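Long-range contacts in salicylate 5-hydroxylase, large oxygenase component (Ralstonia sp., PDB 7C8Z), which hydroxylates salicylate at C5 to give gentisate, as the oxygenase component of a multicomponent enzyme that uses a Rieske [2Fe-2S] cluster and a mononuclear iron: residues Val71-Glu76 / Ile94-Asp98; Arg215-Gly221 / Thr357-Asp363. One frame throughout, in Å; residues are numbered along the deposited sequence.

Contact 1: Val71-Glu76 / Ile94-Asp98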
loop_
_atom_site.group_PDB
_atom_site.type_symbol
_atom_site.label_atom_id
_atom_site.label_comp_id
_atom_site.label_asym_id
_atom_site.label_seq_id
_atom_site.Cartn_x
_atom_site.Cartn_y
_atom_site.Cartn_z
ATOM N N VAL A 71 -23.030 0.086 18.726
ATOM C CA VAL A 71 -22.683 -1.209 18.158
ATOM C C VAL A 71 -23.690 -1.709 17.130
ATOM O O VAL A 71 -23.355 -2.626 16.360
ATOM C CB VAL A 71 -22.472 -2.276 19.254
ATOM C CG1 VAL A 71 -21.321 -1.882 20.173
ATOM C CG2 VAL A 71 -23.742 -2.505 20.043
ATOM N N GLY A 72 -24.901 -1.166 17.051
ATOM C CA GLY A 72 -25.702 -1.508 15.885
ATOM C C GLY A 72 -27.190 -1.285 16.100
ATOM O O GLY A 72 -27.600 -0.475 16.922
ATOM N N LEU A 73 -27.973 -2.001 15.296
ATOM C CA LEU A 73 -29.424 -1.983 15.366
ATOM C C LEU A 73 -29.947 -3.375 15.692
ATOM O O LEU A 73 -29.371 -4.385 15.270
ATOM C CB LEU A 73 -30.030 -1.507 14.046
ATOM C CG LEU A 73 -29.613 -0.101 13.616
ATOM C CD1 LEU A 73 -30.440 0.355 12.422
ATOM C CD2 LEU A 73 -29.767 0.851 14.786
ATOM N N GLU A 74 -31.066 -3.423 16.423
ATOM C CA GLU A 74 -31.661 -4.711 16.764
ATOM C C GLU A 74 -32.084 -5.477 15.517
ATOM O O GLU A 74 -31.986 -6.709 15.482
ATOM C CB GLU A 74 -32.856 -4.516 17.695
ATOM C CG GLU A 74 -32.497 -3.902 19.031
ATOM C CD GLU A 74 -33.451 -4.308 20.141
ATOM O OE1 GLU A 74 -33.915 -5.469 20.137
ATOM O OE2 GLU A 74 -33.734 -3.462 21.020
ATOM N N ALA A 75 -32.551 -4.766 14.488
ATOM C CA ALA A 75 -32.985 -5.414 13.256
ATOM C C ALA A 75 -31.858 -6.160 12.556
ATOM O O ALA A 75 -32.135 -7.054 11.749
ATOM C CB ALA A 75 -33.592 -4.383 12.305
ATOM N N GLU A 76 -30.597 -5.817 12.830
ATOM C CA GLU A 76 -29.498 -6.572 12.241
ATOM C C GLU A 76 -29.376 -7.970 12.833
ATOM O O GLU A 76 -28.706 -8.821 12.243
ATOM C CB GLU A 76 -28.168 -5.834 12.419
ATOM C CG GLU A 76 -28.248 -4.328 12.258
ATOM C CD GLU A 76 -26.883 -3.678 12.148
ATOM O OE1 GLU A 76 -26.265 -3.747 11.070
ATOM O OE2 GLU A 76 -26.417 -3.112 13.153
ATOM N N ILE A 94 -18.444 -8.412 19.269
ATOM C CA ILE A 94 -19.516 -9.151 18.618
ATOM C C ILE A 94 -20.814 -8.850 19.353
ATOM O O ILE A 94 -20.879 -8.975 20.586
ATOM C CB ILE A 94 -19.226 -10.662 18.606
ATOM C CG1 ILE A 94 -17.815 -10.923 18.065
ATOM C CG2 ILE A 94 -20.286 -11.418 17.805
ATOM C CD1 ILE A 94 -17.254 -12.253 18.462
ATOM N N MET A 95 -21.838 -8.447 18.597
ATOM C CA MET A 95 -23.179 -8.199 19.114
ATOM C C MET A 95 -24.066 -9.343 18.643
ATOM O O MET A 95 -24.289 -9.501 17.438
ATOM C CB MET A 95 -23.709 -6.853 18.624
ATOM C CG MET A 95 -25.212 -6.684 18.785
ATOM S SD MET A 95 -25.864 -5.207 17.978
ATOM C CE MET A 95 -26.129 -5.814 16.314
ATOM N N VAL A 96 -24.551 -10.156 19.577
ATOM C CA VAL A 96 -25.322 -11.344 19.235
ATOM C C VAL A 96 -26.643 -11.339 19.990
ATOM O O VAL A 96 -26.707 -10.946 21.161
ATOM C CB VAL A 96 -24.529 -12.637 19.530
ATOM C CG1 VAL A 96 -24.186 -12.734 21.012
ATOM C CG2 VAL A 96 -25.307 -13.860 19.059
ATOM N N ARG A 97 -27.697 -11.808 19.330
ATOM C CA ARG A 97 -28.975 -11.964 20.002
ATOM C C ARG A 97 -28.976 -13.266 20.789
ATOM O O ARG A 97 -28.723 -14.338 20.233
ATOM C CB ARG A 97 -30.133 -11.961 19.008
ATOM C CG ARG A 97 -31.469 -12.219 19.694
ATOM C CD ARG A 97 -32.626 -11.555 18.980
ATOM N NE ARG A 97 -32.321 -10.188 18.569
ATOM C CZ ARG A 97 -32.459 -9.119 19.345
ATOM N NH1 ARG A 97 -32.899 -9.249 20.591
ATOM N NH2 ARG A 97 -32.161 -7.917 18.872
ATOM N N ASP A 98 -29.274 -13.168 22.080
ATOM C CA ASP A 98 -29.264 -14.314 22.974
ATOM C C ASP A 98 -30.491 -15.185 22.723
ATOM O O ASP A 98 -31.535 -14.683 22.295
ATOM C CB ASP A 98 -29.257 -13.851 24.427
ATOM C CG ASP A 98 -28.752 -14.916 25.374
ATOM O OD1 ASP A 98 -27.521 -14.995 25.567
ATOM O OD2 ASP A 98 -29.578 -15.681 25.919
#
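Met95 and Arg97 reach from strand 91-97 to strand 69-73 and the 3-10 turn after it, across the inside of the Rieske domain's antiparallel beta fold. The two strands are not neighbours: their axes stay 8.1 Å apart at closest, so the side chains of strand 91-97 bridge the gap, touching both backbone and side-chain atoms of 71-76. Met95 holds CG anti to its backbone N and runs extended to SD, then bends at chi3 (86°). The bend lays SD beside Val71, 4.0 Å from its CG2, and carries CE to Leu73 O, 3.7 Å away. Val185, Ile103 and Val105 of the sheet also pack on this methionine. Val71 and Gly72 both face Val185 in a classic beta bulge. The turn behind them is tied twice: Glu76 N binds Leu73 O, and the extended side chain of Glu76 reaches Leu73, where OE2 accepts its N-H at 2.9 Å on the anti side of the carboxylate. OE2 also forms a salt bridge with Lys84, so two donors hold it. Arg97 is bent at chi3, with NE bonded to Ile77 O and its guanidinium brought beside Glu74. The two side chains cross at about a right angle, although carboxylate and guanidinium planes differ by 20°. In the resulting salt bridge Glu74 OE1 meets Arg97 NH2 at 3.3 Å, with an N-H...O angle of 141°, well short of straight, and the oxygen tilted from the guanidinium plane.

Contact 2: Arg215-Gly221 / Thr357-Asp363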
loop_
_atom_site.group_PDB
_atom_site.type_symbol
_atom_site.label_atom_id
_atom_site.label_comp_id
_atom_site.label_asym_id
_atom_site.label_seq_id
_atom_site.Cartn_x
_atom_site.Cartn_y
_atom_site.Cartn_z
ATOM N N ARG A 215 -40.987 1.897 16.682
ATOM C CA ARG A 215 -41.280 1.077 15.517
ATOM C C ARG A 215 -40.127 0.109 15.270
ATOM O O ARG A 215 -38.974 0.388 15.604
ATOM C CB ARG A 215 -41.481 1.957 14.283
ATOM C CG ARG A 215 -42.700 2.854 14.308
ATOM C CD ARG A 215 -42.652 3.841 13.149
ATOM N NE ARG A 215 -41.724 4.935 13.415
ATOM C CZ ARG A 215 -41.415 5.897 12.548
ATOM N NH1 ARG A 215 -41.956 5.903 11.335
ATOM N NH2 ARG A 215 -40.562 6.856 12.898
ATOM N N LYS A 216 -40.441 -1.042 14.685
ATOM C CA LYS A 216 -39.394 -1.965 14.276
ATOM C C LYS A 216 -38.825 -1.521 12.935
ATOM O O LYS A 216 -39.568 -1.150 12.022
ATOM C CB LYS A 216 -39.920 -3.400 14.196
ATOM C CG LYS A 216 -39.268 -4.354 15.209
ATOM C CD LYS A 216 -37.978 -4.985 14.659
ATOM C CE LYS A 216 -37.168 -5.700 15.749
ATOM N NZ LYS A 216 -36.114 -6.607 15.196
ATOM N N LEU A 217 -37.503 -1.544 12.825
ATOM C CA LEU A 217 -36.810 -1.020 11.658
ATOM C C LEU A 217 -36.514 -2.139 10.666
ATOM O O LEU A 217 -36.410 -3.311 11.038
ATOM C CB LEU A 217 -35.503 -0.337 12.067
ATOM C CG LEU A 217 -35.535 0.400 13.408
ATOM C CD1 LEU A 217 -34.146 0.870 13.802
ATOM C CD2 LEU A 217 -36.500 1.574 13.353
ATOM N N LYS A 218 -36.420 -1.766 9.389
ATOM C CA LYS A 218 -35.986 -2.666 8.324
ATOM C C LYS A 218 -34.706 -2.093 7.732
ATOM O O LYS A 218 -34.680 -0.931 7.313
ATOM C CB LYS A 218 -37.066 -2.844 7.251
ATOM C CG LYS A 218 -37.685 -1.556 6.734
ATOM C CD LYS A 218 -38.852 -1.839 5.795
ATOM C CE LYS A 218 -38.369 -2.305 4.430
ATOM N NZ LYS A 218 -39.462 -2.295 3.416
ATOM N N ILE A 219 -33.650 -2.902 7.707
ATOM C CA ILE A 219 -32.352 -2.455 7.209
ATOM C C ILE A 219 -32.397 -2.304 5.694
ATOM O O ILE A 219 -32.688 -3.262 4.967
ATOM C CB ILE A 219 -31.240 -3.421 7.634
ATOM C CG1 ILE A 219 -31.277 -3.627 9.146
ATOM C CG2 ILE A 219 -29.884 -2.893 7.204
ATOM C CD1 ILE A 219 -31.130 -2.351 9.929
ATOM N N LEU A 220 -32.068 -1.106 5.209
ATOM C CA LEU A 220 -31.964 -0.893 3.773
ATOM C C LEU A 220 -30.576 -1.238 3.248
ATOM O O LEU A 220 -30.458 -1.813 2.159
ATOM C CB LEU A 220 -32.305 0.558 3.420
ATOM C CG LEU A 220 -33.718 1.052 3.750
ATOM C CD1 LEU A 220 -33.914 2.485 3.279
ATOM C CD2 LEU A 220 -34.775 0.136 3.150
ATOM N N GLY A 221 -29.524 -0.927 3.994
ATOM C CA GLY A 221 -28.211 -1.368 3.559
ATOM C C GLY A 221 -27.072 -0.608 4.209
ATOM O O GLY A 221 -27.264 0.231 5.091
ATOM N N THR A 357 -25.301 2.922 8.100
ATOM C CA THR A 357 -26.391 1.951 8.106
ATOM C C THR A 357 -27.663 2.730 7.795
ATOM O O THR A 357 -28.169 3.476 8.642
ATOM C CB THR A 357 -26.495 1.239 9.452
ATOM O OG1 THR A 357 -25.190 0.840 9.889
ATOM C CG2 THR A 357 -27.389 0.014 9.338
ATOM N N HIS A 358 -28.149 2.592 6.562
ATOM C CA HIS A 358 -29.391 3.231 6.147
ATOM C C HIS A 358 -30.551 2.296 6.446
ATOM O O HIS A 358 -30.513 1.115 6.059
ATOM C CB HIS A 358 -29.362 3.561 4.655
ATOM C CG HIS A 358 -28.432 4.673 4.296
ATOM N ND1 HIS A 358 -28.878 5.919 3.907
ATOM C CD2 HIS A 358 -27.079 4.729 4.258
ATOM C CE1 HIS A 358 -27.840 6.694 3.648
ATOM N NE2 HIS A 358 -26.736 5.996 3.852
ATOM N N PHE A 359 -31.592 2.827 7.098
ATOM C CA PHE A 359 -32.713 1.978 7.481
ATOM C C PHE A 359 -34.032 2.706 7.271
ATOM O O PHE A 359 -34.082 3.931 7.150
ATOM C CB PHE A 359 -32.603 1.511 8.943
ATOM C CG PHE A 359 -32.564 2.635 9.946
ATOM C CD1 PHE A 359 -31.373 3.285 10.235
ATOM C CD2 PHE A 359 -33.713 3.027 10.614
ATOM C CE1 PHE A 359 -31.333 4.308 11.162
ATOM C CE2 PHE A 359 -33.680 4.051 11.541
ATOM C CZ PHE A 359 -32.488 4.688 11.817
ATOM N N GLY A 360 -35.102 1.917 7.213
ATOM C CA GLY A 360 -36.460 2.417 7.187
ATOM C C GLY A 360 -37.265 1.780 8.298
ATOM O O GLY A 360 -36.692 1.135 9.183
ATOM N N PHE A 361 -38.583 1.949 8.280
ATOM C CA PHE A 361 -39.453 1.404 9.310
ATOM C C PHE A 361 -40.316 0.293 8.730
ATOM O O PHE A 361 -40.547 0.222 7.520
ATOM C CB PHE A 361 -40.334 2.500 9.918
ATOM C CG PHE A 361 -39.570 3.721 10.333
ATOM C CD1 PHE A 361 -38.914 3.762 11.553
ATOM C CD2 PHE A 361 -39.492 4.821 9.496
ATOM C CE1 PHE A 361 -38.202 4.874 11.934
ATOM C CE2 PHE A 361 -38.783 5.942 9.874
ATOM C CZ PHE A 361 -38.137 5.969 11.095
ATOM N N GLU A 362 -40.786 -0.587 9.618
ATOM C CA GLU A 362 -41.569 -1.735 9.172
ATOM C C GLU A 362 -42.868 -1.314 8.495
ATOM O O GLU A 362 -43.316 -1.983 7.557
ATOM C CB GLU A 362 -41.844 -2.680 10.346
ATOM C CG GLU A 362 -41.878 -4.161 9.954
ATOM C CD GLU A 362 -40.489 -4.776 9.820
ATOM O OE1 GLU A 362 -39.989 -4.885 8.678
ATOM O OE2 GLU A 362 -39.900 -5.158 10.855
ATOM N N ASP A 363 -43.501 -0.233 8.962
ATOM C CA ASP A 363 -44.759 0.208 8.366
ATOM C C ASP A 363 -44.578 0.873 7.011
ATOM O O ASP A 363 -45.562 1.372 6.447
ATOM C CB ASP A 363 -45.506 1.154 9.310
ATOM C CG ASP A 363 -44.637 2.280 9.835
ATOM O OD1 ASP A 363 -44.012 2.994 9.021
ATOM O OD2 ASP A 363 -44.598 2.460 11.072
#
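Arg215 sets CG anti to its carbonyl carbon (chi1 -67°) and bends at chi3, while Phe361, with chi1 -49°, brings its ring back to meet it. The guanidinium lies flat over one ring face in a cation-pi stack, CZ 3.3 Å from the Phe361 centroid and the planes 12° apart. Asn213 accepts from Arg215 NE, which helps fix the rotation of the group, and Trp315 adds a second cation-pi partner while meeting Phe361 edge-to-face. Asp363 OD1 sits near the guanidinium plane but 4.2 Å from NH1, beyond a salt bridge. Leu217 splits its methyls between two rings: CD1 reaches CD2 of Phe359 at 3.9 Å, and CD2 lies 3.7 Å from CD1 of Phe361.

Along the backbones Lys218 and Gly360 form a hydrogen-bonded pair; Gly360 N meets Lys218 O at 2.9 Å in the carbonyl plane, whereas the return bond from Lys218 N comes from above the plane of Gly360 C=O. The Lys218 side chain runs across the other strand, its CD beside the Phe361 carbonyl oxygen and its NZ bonded to Thr369 OG1. Farther on, His358 O takes two donors, Leu220 N at 2.8 Å and Gly221 N at 3.1 Å, while Gly221 O receives His358 N. Leu220 and Gly221 thus share one partner, a classic beta bulge where strand 217-227, at the margin of this chain's catalytic-domain sheet, pairs antiparallel with strand 352-361.

Contact 1 belongs to the Rieske domain and contact 2 to the catalytic domain, and the two meet where these domains pack; the contact centres are about 14 Å apart. Leu73 forms part of the join: its CD1 lies 3.7 Å from Ile219 CD1 and 3.8 Å from Phe359 CD1. Beside it Ala75 CB packs 3.3 Å from Leu217 O. Residues 71-76 therefore touch Met95 and Arg97 within the Rieske domain and contact 2 beyond it. Neither contact holds a metal ligand: contact 1 lies away from both iron centres, and the His358 side chain of contact 2 is about 14 Å from the bound iron and about 11 Å from the side chain of its ligand Asp389.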